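Local coordinates for protein botulinum neurotoxin type G (Clostridium botulinum, PDB 3MPP) that adheres to the host cell surface as the receptor-binding domain of a neurotoxin whose heavy chain targets cells and delivers the protease light chain into the cytosol, at residues 3-8 with 20-25; 38-43 with 196-201; 49-54 with 181-186; 67-72 with 146-151. The protein carries 4 engineered substitutions. All coordinates share one frame; numbering follows the deposited sequence. Where two conformers were deposited one is given.

Interaction 1 of 4, residues 3-8 with 20-25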
# COMPACT_ATOMS: atom_id res chain seq x y z
N ALA A 3 5.63 11.19 -21.30
CA ALA A 3 4.23 11.29 -20.91
C ALA A 3 3.46 12.33 -21.73
O ALA A 3 3.83 13.50 -21.76
CB ALA A 3 4.12 11.60 -19.43
N ILE A 4 2.41 11.87 -22.40
CA ILE A 4 1.45 12.75 -23.07
C ILE A 4 0.71 13.62 -22.06
O ILE A 4 0.35 14.76 -22.35
CB ILE A 4 0.39 11.92 -23.81
CG1 ILE A 4 0.95 11.34 -25.11
CG2 ILE A 4 -0.84 12.77 -24.11
CD1 ILE A 4 -0.09 10.59 -25.90
N LEU A 5 0.48 13.07 -20.87
CA LEU A 5 -0.29 13.75 -19.84
C LEU A 5 0.11 13.17 -18.49
O LEU A 5 0.27 11.95 -18.36
CB LEU A 5 -1.79 13.55 -20.09
CG LEU A 5 -2.77 13.90 -18.95
CD1 LEU A 5 -2.81 15.41 -18.71
CD2 LEU A 5 -4.16 13.38 -19.25
N SER A 6 0.30 14.03 -17.50
CA SER A 6 0.61 13.58 -16.15
C SER A 6 -0.05 14.50 -15.13
O SER A 6 0.18 15.71 -15.13
CB SER A 6 2.12 13.53 -15.92
OG SER A 6 2.67 14.83 -15.85
N LEU A 7 -0.89 13.94 -14.28
CA LEU A 7 -1.59 14.74 -13.28
C LEU A 7 -0.72 14.88 -12.04
O LEU A 7 -0.22 13.90 -11.49
CB LEU A 7 -2.95 14.14 -12.93
CG LEU A 7 -3.98 14.08 -14.06
CD1 LEU A 7 -5.37 13.66 -13.56
CD2 LEU A 7 -4.06 15.42 -14.77
N SER A 8 -0.54 16.12 -11.60
CA SER A 8 0.13 16.38 -10.33
C SER A 8 -0.67 17.41 -9.57
O SER A 8 -1.22 18.34 -10.16
CB SER A 8 1.56 16.87 -10.55
OG SER A 8 2.32 15.92 -11.27
N TYR A 20 2.20 19.50 -21.78
CA TYR A 20 1.31 19.56 -22.94
C TYR A 20 0.10 20.44 -22.67
O TYR A 20 -0.78 20.57 -23.52
CB TYR A 20 0.89 18.15 -23.38
CG TYR A 20 1.99 17.39 -24.09
CD1 TYR A 20 3.00 16.77 -23.38
CD2 TYR A 20 2.01 17.32 -25.48
CE1 TYR A 20 4.01 16.08 -24.03
CE2 TYR A 20 3.02 16.63 -26.14
CZ TYR A 20 4.01 16.01 -25.41
OH TYR A 20 5.02 15.32 -26.05
N GLY A 21 0.07 21.05 -21.49
CA GLY A 21 -0.89 22.09 -21.18
C GLY A 21 -2.34 21.68 -21.09
O GLY A 21 -3.25 22.48 -21.33
N ALA A 22 -2.59 20.42 -20.72
CA ALA A 22 -3.96 19.98 -20.52
C ALA A 22 -4.61 20.90 -19.49
O ALA A 22 -3.96 21.34 -18.54
CB ALA A 22 -3.99 18.53 -20.05
N THR A 23 -5.89 21.20 -19.68
CA THR A 23 -6.61 22.05 -18.75
C THR A 23 -7.50 21.20 -17.84
O THR A 23 -8.18 20.30 -18.32
CB THR A 23 -7.48 23.08 -19.49
OG1 THR A 23 -8.50 22.41 -20.23
CG2 THR A 23 -6.62 23.91 -20.46
N MET A 24 -7.48 21.48 -16.54
CA MET A 24 -8.18 20.64 -15.56
C MET A 24 -9.44 21.29 -14.99
O MET A 24 -9.41 22.42 -14.51
CB MET A 24 -7.25 20.29 -14.40
CG MET A 24 -5.90 19.72 -14.81
SD MET A 24 -6.09 18.17 -15.69
CE MET A 24 -4.57 18.14 -16.63
N ASN A 25 -10.55 20.57 -15.04
CA ASN A 25 -11.78 21.00 -14.38
C ASN A 25 -12.08 20.05 -13.21
O ASN A 25 -12.15 18.83 -13.40
CB ASN A 25 -12.95 21.02 -15.37
CG ASN A 25 -14.09 21.91 -14.91
OD1 ASN A 25 -14.44 21.96 -13.73
ND2 ASN A 25 -14.70 22.63 -15.86
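Leu-5 and Leu-7 face Met-24 from a separate sheet: the CA atoms of Leu-7 and Met-24 stand 9.1 Å apart, and no hydrogen bond crosses between 3-8 and 20-25. Side chains therefore bridge the distance. Met-24 does so between the strands. Its CG lies anti to the carbonyl carbon and the chain then bends at chi2 (-63°), and the thioether ends beside both leucines. Met-24 CE touches Leu-7 CD2 at 3.3 Å, tighter than an ordinary methyl contact, with SD close to the same methyl. Met-24 CE is also met by Leu-5, which slides past Met-24 in the opposite direction and brings CD1 to 3.9 Å from it. That same Leu-5 CD1 rests against Ala-22 CB at 3.6 Å.

Further along, Tyr-20 lies over the backbone where the chain turns its corner. Ile-4 CA sits above one face, offset toward the rim, while Ala-3 O approaches Tyr-20 CE1 at 3.4 Å and Ile-4 O approaches Tyr-20 CD1 at 3.5 Å. Both carbonyl oxygens are hydrogen-bonded to Ser-18 OG. Ile-4 and Leu-5 together oppose Ile-203, forming a classic beta bulge at this corner.

With no hydrogen bond crossing, the contact between the strands rests on dispersion: methyl groups and a flexible thioether join edge strand 23-26 of one sheet to strand 3-10 of the other in the lectin-like N-terminal subdomain.

Interaction 2 of 4, residues 38-43 with 196-201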
# COMPACT_ATOMS: atom_id res chain seq x y z
N GLY A 38 0.02 14.54 -6.20
CA GLY A 38 -0.18 14.08 -4.84
C GLY A 38 -1.23 12.97 -4.96
O GLY A 38 -1.03 12.02 -5.71
N GLN A 39 -2.35 13.07 -4.25
CA GLN A 39 -3.38 12.03 -4.32
C GLN A 39 -4.77 12.62 -4.39
O GLN A 39 -5.02 13.65 -3.80
CB GLN A 39 -3.31 11.11 -3.09
CG GLN A 39 -1.92 10.55 -2.80
CD GLN A 39 -1.90 9.69 -1.53
OE1 GLN A 39 -2.90 9.60 -0.80
NE2 GLN A 39 -0.77 9.04 -1.28
N PHE A 40 -5.69 11.96 -5.12
CA PHE A 40 -7.09 12.40 -5.08
C PHE A 40 -8.10 11.28 -4.87
O PHE A 40 -7.88 10.14 -5.27
CB PHE A 40 -7.49 13.29 -6.28
CG PHE A 40 -7.51 12.58 -7.61
CD1 PHE A 40 -8.64 11.88 -8.02
CD2 PHE A 40 -6.42 12.65 -8.46
CE1 PHE A 40 -8.68 11.25 -9.25
CE2 PHE A 40 -6.44 12.01 -9.70
CZ PHE A 40 -7.59 11.31 -10.10
N LYS A 41 -9.21 11.64 -4.23
CA LYS A 41 -10.26 10.70 -3.88
C LYS A 41 -11.54 11.05 -4.64
O LYS A 41 -12.05 12.17 -4.54
CB LYS A 41 -10.51 10.79 -2.37
CG LYS A 41 -11.51 9.79 -1.80
CD LYS A 41 -11.68 10.12 -0.30
CE LYS A 41 -12.67 9.25 0.43
NZ LYS A 41 -12.74 9.69 1.87
N LEU A 42 -12.05 10.09 -5.39
CA LEU A 42 -13.37 10.20 -6.03
C LEU A 42 -14.43 9.56 -5.15
O LEU A 42 -14.32 8.39 -4.80
CB LEU A 42 -13.35 9.50 -7.39
CG LEU A 42 -12.31 9.98 -8.41
CD1 LEU A 42 -12.35 9.12 -9.66
CD2 LEU A 42 -12.55 11.45 -8.75
N ASN A 43 -15.44 10.35 -4.79
CA ASN A 43 -16.61 9.87 -4.05
C ASN A 43 -17.73 9.56 -5.04
O ASN A 43 -17.60 9.83 -6.24
CB ASN A 43 -17.08 10.95 -3.06
CG ASN A 43 -16.01 11.33 -2.03
OD1 ASN A 43 -15.68 12.50 -1.84
ND2 ASN A 43 -15.46 10.33 -1.37
N VAL A 196 -12.74 5.91 -4.37
CA VAL A 196 -11.54 5.34 -4.95
C VAL A 196 -10.45 6.39 -4.84
O VAL A 196 -10.69 7.56 -5.12
CB VAL A 196 -11.72 5.03 -6.47
CG1 VAL A 196 -10.53 4.24 -6.98
CG2 VAL A 196 -13.02 4.28 -6.73
N TRP A 197 -9.25 5.98 -4.42
CA TRP A 197 -8.10 6.89 -4.40
C TRP A 197 -7.24 6.64 -5.63
O TRP A 197 -7.03 5.50 -6.03
CB TRP A 197 -7.24 6.69 -3.13
CG TRP A 197 -7.78 7.34 -1.88
CD1 TRP A 197 -8.56 6.75 -0.91
CD2 TRP A 197 -7.57 8.70 -1.46
NE1 TRP A 197 -8.84 7.67 0.09
CE2 TRP A 197 -8.24 8.86 -0.22
CE3 TRP A 197 -6.87 9.79 -2.01
CZ2 TRP A 197 -8.25 10.09 0.46
CZ3 TRP A 197 -6.88 10.99 -1.33
CH2 TRP A 197 -7.56 11.13 -0.11
N ILE A 198 -6.73 7.72 -6.22
CA ILE A 198 -5.86 7.64 -7.39
C ILE A 198 -4.64 8.55 -7.20
O ILE A 198 -4.75 9.63 -6.62
CB ILE A 198 -6.62 8.05 -8.67
CG1 ILE A 198 -7.68 7.00 -9.02
CG2 ILE A 198 -5.65 8.25 -9.84
CD1 ILE A 198 -8.72 7.49 -9.99
N LYS A 199 -3.48 8.12 -7.69
CA LYS A 199 -2.29 8.95 -7.68
C LYS A 199 -1.43 8.61 -8.89
O LYS A 199 -1.61 7.56 -9.51
CB LYS A 199 -1.47 8.74 -6.39
CG LYS A 199 -0.75 7.40 -6.32
CD LYS A 199 0.16 7.33 -5.08
CE LYS A 199 0.68 5.93 -4.82
NZ LYS A 199 1.77 5.91 -3.77
N ASP A 200 -0.52 9.52 -9.23
CA ASP A 200 0.44 9.31 -10.30
C ASP A 200 -0.22 8.91 -11.61
O ASP A 200 0.23 7.96 -12.25
CB ASP A 200 1.46 8.24 -9.91
CG ASP A 200 2.31 8.65 -8.72
OD1 ASP A 200 2.52 9.86 -8.52
OD2 ASP A 200 2.77 7.75 -7.99
N PHE A 201 -1.26 9.62 -12.03
CA PHE A 201 -1.87 9.28 -13.31
C PHE A 201 -1.04 9.83 -14.47
O PHE A 201 -0.70 11.02 -14.50
CB PHE A 201 -3.32 9.76 -13.42
CG PHE A 201 -3.98 9.35 -14.72
CD1 PHE A 201 -4.70 8.18 -14.81
CD2 PHE A 201 -3.83 10.14 -15.86
CE1 PHE A 201 -5.28 7.80 -16.01
CE2 PHE A 201 -4.41 9.76 -17.05
CZ PHE A 201 -5.14 8.59 -17.13
O HOH W 1 -0.06 12.00 -7.93
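Lys-41 lays its aliphatic chain across the indole of Trp-197, the two side chains running at a slant to one another. Lys-41 CB stands almost exactly over the six-membered ring, 3.5 Å from its centroid and 3° off the normal, a well-formed CH-pi contact. With CG anti to the backbone N (chi1 -175°) and the rest extended, Lys-41 CD follows at 3.5 Å from Trp-197 CZ2. Gln-39 crosses the same indole at about a right angle, its CB 3.9 Å from Trp-197 CE3.

On the opposite side of the sheet, Phe-40 and Ile-198 lie side by side and point the same way. Ile-198 CB rides over one face of the phenyl ring toward its rim, and Ile-198 CG2 reaches Phe-40 CZ at 3.6 Å. Leu-42 CG lies at the ring's edge, in plane. Antiparallel backbone bonds link Phe-40 with Ile-198 and Leu-42 with Val-196; that from Phe-40 N to Ile-198 O is nearly straight (173°).

The chemistry thus divides by face. Phe-40, Leu-42, Val-196 and Ile-198 feed the sandwich core, whereas Lys-41, held over the indole, ends in a salt bridge to Glu-427, and Gln-39, its OE1 bonded by Asn-33 ND2, gives NE2 to Asn-232 OD1, tying this strand pair to the C-terminal part of the chain.

Interaction 3 of 4, residues 49-54 with 181-186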
# COMPACT_ATOMS: atom_id res chain seq x y z
N ASN A 49 -15.69 14.86 -9.46
CA ASN A 49 -15.17 14.55 -10.78
C ASN A 49 -13.99 15.43 -11.17
O ASN A 49 -13.83 16.53 -10.64
CB ASN A 49 -16.28 14.68 -11.82
CG ASN A 49 -16.61 16.13 -12.12
OD1 ASN A 49 -17.31 16.79 -11.35
ND2 ASN A 49 -16.09 16.65 -13.22
N ILE A 50 -13.18 14.92 -12.08
CA ILE A 50 -12.10 15.68 -12.68
C ILE A 50 -12.16 15.41 -14.17
O ILE A 50 -12.30 14.26 -14.59
CB ILE A 50 -10.72 15.21 -12.20
CG1 ILE A 50 -10.58 15.40 -10.69
CG2 ILE A 50 -9.59 15.93 -12.95
CD1 ILE A 50 -9.31 14.79 -10.12
N THR A 51 -12.07 16.47 -14.96
CA THR A 51 -11.94 16.31 -16.40
C THR A 51 -10.59 16.87 -16.83
O THR A 51 -10.23 18.00 -16.49
CB THR A 51 -13.08 17.02 -17.17
OG1 THR A 51 -14.33 16.39 -16.86
CG2 THR A 51 -12.85 16.93 -18.66
N ALA A 52 -9.81 16.06 -17.53
CA ALA A 52 -8.60 16.56 -18.17
C ALA A 52 -8.96 16.96 -19.59
O ALA A 52 -9.31 16.12 -20.42
CB ALA A 52 -7.52 15.50 -18.17
N HIS A 53 -8.92 18.26 -19.86
CA HIS A 53 -9.19 18.78 -21.20
C HIS A 53 -7.87 18.93 -21.95
O HIS A 53 -7.04 19.77 -21.61
CB HIS A 53 -9.91 20.13 -21.15
CG HIS A 53 -11.32 20.05 -20.64
ND1 HIS A 53 -12.40 19.85 -21.46
CD2 HIS A 53 -11.82 20.17 -19.38
CE1 HIS A 53 -13.51 19.84 -20.74
NE2 HIS A 53 -13.18 20.04 -19.48
N GLN A 54 -7.68 18.09 -22.96
CA GLN A 54 -6.41 18.01 -23.67
C GLN A 54 -6.50 18.62 -25.07
O GLN A 54 -6.85 17.93 -26.03
CB GLN A 54 -5.95 16.55 -23.76
CG GLN A 54 -4.63 16.33 -24.46
CD GLN A 54 -4.17 14.89 -24.35
OE1 GLN A 54 -3.25 14.46 -25.05
NE2 GLN A 54 -4.80 14.12 -23.47
N ASP A 181 -11.22 14.61 -23.97
CA ASP A 181 -11.46 14.63 -22.53
C ASP A 181 -11.20 13.29 -21.86
O ASP A 181 -11.58 12.24 -22.39
CB ASP A 181 -12.89 15.07 -22.23
CG ASP A 181 -13.11 16.55 -22.46
OD1 ASP A 181 -12.11 17.27 -22.65
OD2 ASP A 181 -14.28 16.98 -22.44
N ILE A 182 -10.55 13.34 -20.71
CA ILE A 182 -10.49 12.17 -19.84
C ILE A 182 -11.27 12.50 -18.58
O ILE A 182 -10.94 13.46 -17.87
CB ILE A 182 -9.05 11.79 -19.48
CG1 ILE A 182 -8.29 11.40 -20.75
CG2 ILE A 182 -9.05 10.64 -18.44
CD1 ILE A 182 -6.82 11.13 -20.55
N ASP A 183 -12.32 11.73 -18.31
CA ASP A 183 -13.15 11.95 -17.14
C ASP A 183 -12.80 11.00 -16.02
O ASP A 183 -12.86 9.78 -16.19
CB ASP A 183 -14.63 11.79 -17.47
CG ASP A 183 -15.20 12.97 -18.23
OD1 ASP A 183 -14.46 13.95 -18.47
OD2 ASP A 183 -16.39 12.91 -18.58
N PHE A 184 -12.47 11.57 -14.86
CA PHE A 184 -12.27 10.80 -13.64
C PHE A 184 -13.52 10.95 -12.81
O PHE A 184 -13.83 12.06 -12.34
CB PHE A 184 -11.05 11.31 -12.89
CG PHE A 184 -9.77 11.19 -13.68
CD1 PHE A 184 -8.86 10.19 -13.40
CD2 PHE A 184 -9.50 12.08 -14.71
CE1 PHE A 184 -7.68 10.08 -14.12
CE2 PHE A 184 -8.32 11.98 -15.44
CZ PHE A 184 -7.41 10.97 -15.15
N LYS A 185 -14.26 9.86 -12.65
CA LYS A 185 -15.59 9.92 -12.07
C LYS A 185 -16.18 8.52 -11.95
O LYS A 185 -15.97 7.69 -12.83
CB LYS A 185 -16.48 10.76 -13.00
CG LYS A 185 -17.88 11.00 -12.51
CD LYS A 185 -18.69 11.74 -13.58
CE LYS A 185 -20.02 12.23 -13.05
NZ LYS A 185 -20.65 13.22 -13.97
N LEU A 186 -16.90 8.25 -10.87
CA LEU A 186 -17.61 6.98 -10.72
C LEU A 186 -18.87 6.98 -11.57
O LEU A 186 -19.74 7.82 -11.37
CB LEU A 186 -17.99 6.74 -9.25
CG LEU A 186 -16.93 6.12 -8.32
CD1 LEU A 186 -15.58 6.84 -8.40
CD2 LEU A 186 -17.44 6.09 -6.88
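Asp-181 reaches over to Thr-51 and His-53, and its atoms can be taken in order. Asp-181 CB lies 4.0 Å from Thr-51 CG2. Its CG, turned anti to the backbone carbonyl carbon (chi1 -74°), comes obliquely to the imidazole. At the tip, Asp-181 OD1 approaches His-53 ND1 at 2.9 Å, but the angle is too poor for a hydrogen bond, and Asp-181 OD2 lies 3.4 Å from His-53 CE1. Carboxylate and ring planes are 88° apart. The oblique approach leaves a close polar meeting, not a directed bond; if the imidazole is charged, the carboxylate would favour that state.

Thr-51 occupies the centre of this polar face. Its CG2 packs on one side of the His-53 ring, toward the rim, while Thr-51 OG1 donates a hydrogen bond to Asp-183 OD1 at 2.9 Å, arriving from above the carboxylate plane (54° out of it). The two side chains lie side by side, pointing the same way.

On the other face, Ile-50 CB meets Phe-184 CB at 4.0 Å, and Ile-50 O comes in plane to the edge of the phenyl ring. Backbone bonds pair Ile-50 with Phe-184 and Ala-52 with Ile-182 in antiparallel fashion; Phe-184 N to Ile-50 O is short, at 2.7 Å.

Within its sheet, strand 50-53 has 23-26 as its other neighbour, and 181-187 has 90-98. The apolar face, with Ile-50, Ala-52, Ile-182 and Phe-184, turns inward against strands 3-10, 39-43 and 195-204 of the facing sheet, where the Phe-184 ring meets Phe-201 edge-to-face.

Interaction 4 of 4, residues 67-72 with 146-151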
# COMPACT_ATOMS: atom_id res chain seq x y z
N PHE A 67 -0.53 3.09 -27.18
CA PHE A 67 -0.37 3.96 -26.02
C PHE A 67 -0.41 3.16 -24.73
O PHE A 67 -0.68 1.95 -24.74
CB PHE A 67 -1.43 5.06 -26.01
CG PHE A 67 -2.79 4.60 -25.58
CD1 PHE A 67 -3.57 3.81 -26.41
CD2 PHE A 67 -3.30 4.96 -24.34
CE1 PHE A 67 -4.82 3.39 -26.01
CE2 PHE A 67 -4.55 4.54 -23.94
CZ PHE A 67 -5.31 3.75 -24.77
N SER A 68 -0.13 3.84 -23.62
CA SER A 68 -0.08 3.19 -22.32
C SER A 68 -0.72 4.09 -21.28
O SER A 68 -0.60 5.31 -21.34
CB SER A 68 1.36 2.89 -21.92
OG SER A 68 2.04 2.18 -22.94
N ILE A 69 -1.39 3.46 -20.32
CA ILE A 69 -2.00 4.16 -19.20
C ILE A 69 -1.34 3.65 -17.93
O ILE A 69 -1.20 2.43 -17.76
CB ILE A 69 -3.50 3.87 -19.10
CG1 ILE A 69 -4.22 4.29 -20.38
CG2 ILE A 69 -4.10 4.57 -17.88
CD1 ILE A 69 -4.05 5.75 -20.71
N ASN A 70 -0.96 4.56 -17.04
CA ASN A 70 -0.32 4.20 -15.77
C ASN A 70 -0.87 5.06 -14.65
O ASN A 70 -1.01 6.28 -14.79
CB ASN A 70 1.21 4.34 -15.88
CG ASN A 70 1.92 4.22 -14.52
OD1 ASN A 70 1.83 3.20 -13.82
ND2 ASN A 70 2.67 5.26 -14.17
N PHE A 71 -1.23 4.41 -13.55
CA PHE A 71 -1.65 5.11 -12.35
C PHE A 71 -1.68 4.11 -11.20
O PHE A 71 -1.63 2.89 -11.42
CB PHE A 71 -3.04 5.75 -12.53
CG PHE A 71 -4.14 4.77 -12.78
CD1 PHE A 71 -4.90 4.28 -11.73
CD2 PHE A 71 -4.42 4.33 -14.06
CE1 PHE A 71 -5.92 3.36 -11.95
CE2 PHE A 71 -5.43 3.42 -14.29
CZ PHE A 71 -6.18 2.93 -13.23
N TRP A 72 -1.73 4.63 -9.98
CA TRP A 72 -1.86 3.77 -8.81
C TRP A 72 -3.26 3.99 -8.29
O TRP A 72 -3.82 5.08 -8.46
CB TRP A 72 -0.85 4.17 -7.74
CG TRP A 72 0.59 3.97 -8.12
CD1 TRP A 72 1.25 4.48 -9.21
CD2 TRP A 72 1.57 3.24 -7.37
NE1 TRP A 72 2.57 4.09 -9.19
CE2 TRP A 72 2.79 3.33 -8.07
CE3 TRP A 72 1.52 2.49 -6.18
CZ2 TRP A 72 3.96 2.71 -7.62
CZ3 TRP A 72 2.69 1.89 -5.73
CH2 TRP A 72 3.89 2.00 -6.45
N ILE A 146 -0.81 0.18 -11.52
CA ILE A 146 -1.30 -0.54 -12.68
C ILE A 146 -0.81 0.15 -13.94
O ILE A 146 -0.72 1.37 -13.98
CB ILE A 146 -2.84 -0.68 -12.69
CG1 ILE A 146 -3.29 -1.44 -13.94
CG2 ILE A 146 -3.51 0.67 -12.61
CD1 ILE A 146 -4.70 -1.98 -13.87
N THR A 147 -0.47 -0.65 -14.93
CA THR A 147 -0.04 -0.15 -16.22
C THR A 147 -0.73 -0.97 -17.29
O THR A 147 -0.65 -2.20 -17.31
CB THR A 147 1.49 -0.26 -16.41
OG1 THR A 147 2.16 0.47 -15.37
CG2 THR A 147 1.90 0.32 -17.76
N ILE A 148 -1.43 -0.27 -18.18
CA ILE A 148 -2.08 -0.92 -19.30
C ILE A 148 -1.40 -0.45 -20.58
O ILE A 148 -1.28 0.76 -20.81
CB ILE A 148 -3.57 -0.55 -19.40
CG1 ILE A 148 -4.32 -0.92 -18.11
CG2 ILE A 148 -4.21 -1.25 -20.58
CD1 ILE A 148 -4.46 0.23 -17.14
N THR A 149 -0.97 -1.39 -21.40
CA THR A 149 -0.38 -1.07 -22.70
C THR A 149 -1.22 -1.73 -23.79
O THR A 149 -1.88 -2.74 -23.56
CB THR A 149 1.09 -1.55 -22.83
OG1 THR A 149 1.17 -2.97 -22.70
CG2 THR A 149 1.97 -0.89 -21.78
N ASN A 150 -1.20 -1.14 -24.98
CA ASN A 150 -1.95 -1.68 -26.10
C ASN A 150 -1.21 -1.38 -27.39
O ASN A 150 -0.70 -0.28 -27.59
CB ASN A 150 -3.35 -1.07 -26.15
CG ASN A 150 -4.22 -1.69 -27.23
OD1 ASN A 150 -4.33 -2.91 -27.34
ND2 ASN A 150 -4.85 -0.85 -28.04
N ASP A 151 -1.14 -2.37 -28.28
CA ASP A 151 -0.46 -2.20 -29.55
C ASP A 151 -1.38 -2.50 -30.73
O ASP A 151 -2.58 -2.69 -30.56
CB ASP A 151 0.82 -3.04 -29.62
CG ASP A 151 0.55 -4.53 -29.55
OD1 ASP A 151 -0.18 -5.04 -30.42
OD2 ASP A 151 1.08 -5.19 -28.63
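Phe-71 receives Ile-146 on one face of its ring: the CG2 methyl lies over the centre, 3.6 Å from the centroid and 13° off the normal, a CH-pi contact. At the ring's edge, in plane, sits Ile-69 CG2, and Ile-148 CD1 comes obliquely to Phe-71 CE2 at 4.4 Å. This placement follows from the torsions: Phe-71 CG falls between the backbone N and the carbonyl carbon (chi1 63°), and Ile-146 CG2 takes the corresponding place on its own residue, which also brings Ile-146 CG2 within 3.1 Å of Phe-71 O. The ring of Phe-67 has Ile-69 CD1 at its edge, in plane, and meets Trp-103 beyond the two strands.

The opposite face is small and polar. Ser-68 OG touches Thr-149 CG2 at 3.3 Å and finds its hydrogen bonds outside the pair, with Arg-206 O and Leu-208 N.

Antiparallel backbone bonds join three residue pairs. Ile-69 N to Ile-148 O and Ile-148 N to Ile-69 O are both short, at 2.7 Å. At the end near Asn-150, the bond from Phe-67 N to Asn-150 O is weak at 3.4 Å.

The chemistry is that of a buried two-sided strand pair: Ile-69, Phe-71, Ile-146 and Ile-148 supply the sandwich core, where Trp-114 of the facing sheet meets Ile-69 and Ile-148, and the reverse side buries a hydroxyl that backbone atoms following strand 195-204 satisfy.

How the interactions relate
Strand 195-204 links interactions 1, 2 and 4. It pairs with 3-10 through Leu-7 N and Phe-201 O (2.9 Å) between interactions 1 and 2, and with 67-74 through Trp-72 N and Lys-199 O (3.0 Å) between interactions 2 and 4. Interaction 3 belongs to the facing sheet, which interaction 1 joins at its edge, Thr-23 O meeting His-53 N at 2.7 Å. Between interactions 2 and 3, Phe-201 CD1 and Phe-184 CE1 close at 3.6 Å across the core. Interactions 3 and 4 do not touch; their centres lie about 17 Å apart. All belong to the N-terminal subdomain, away from the inferred ganglioside-binding motif that includes Trp-402.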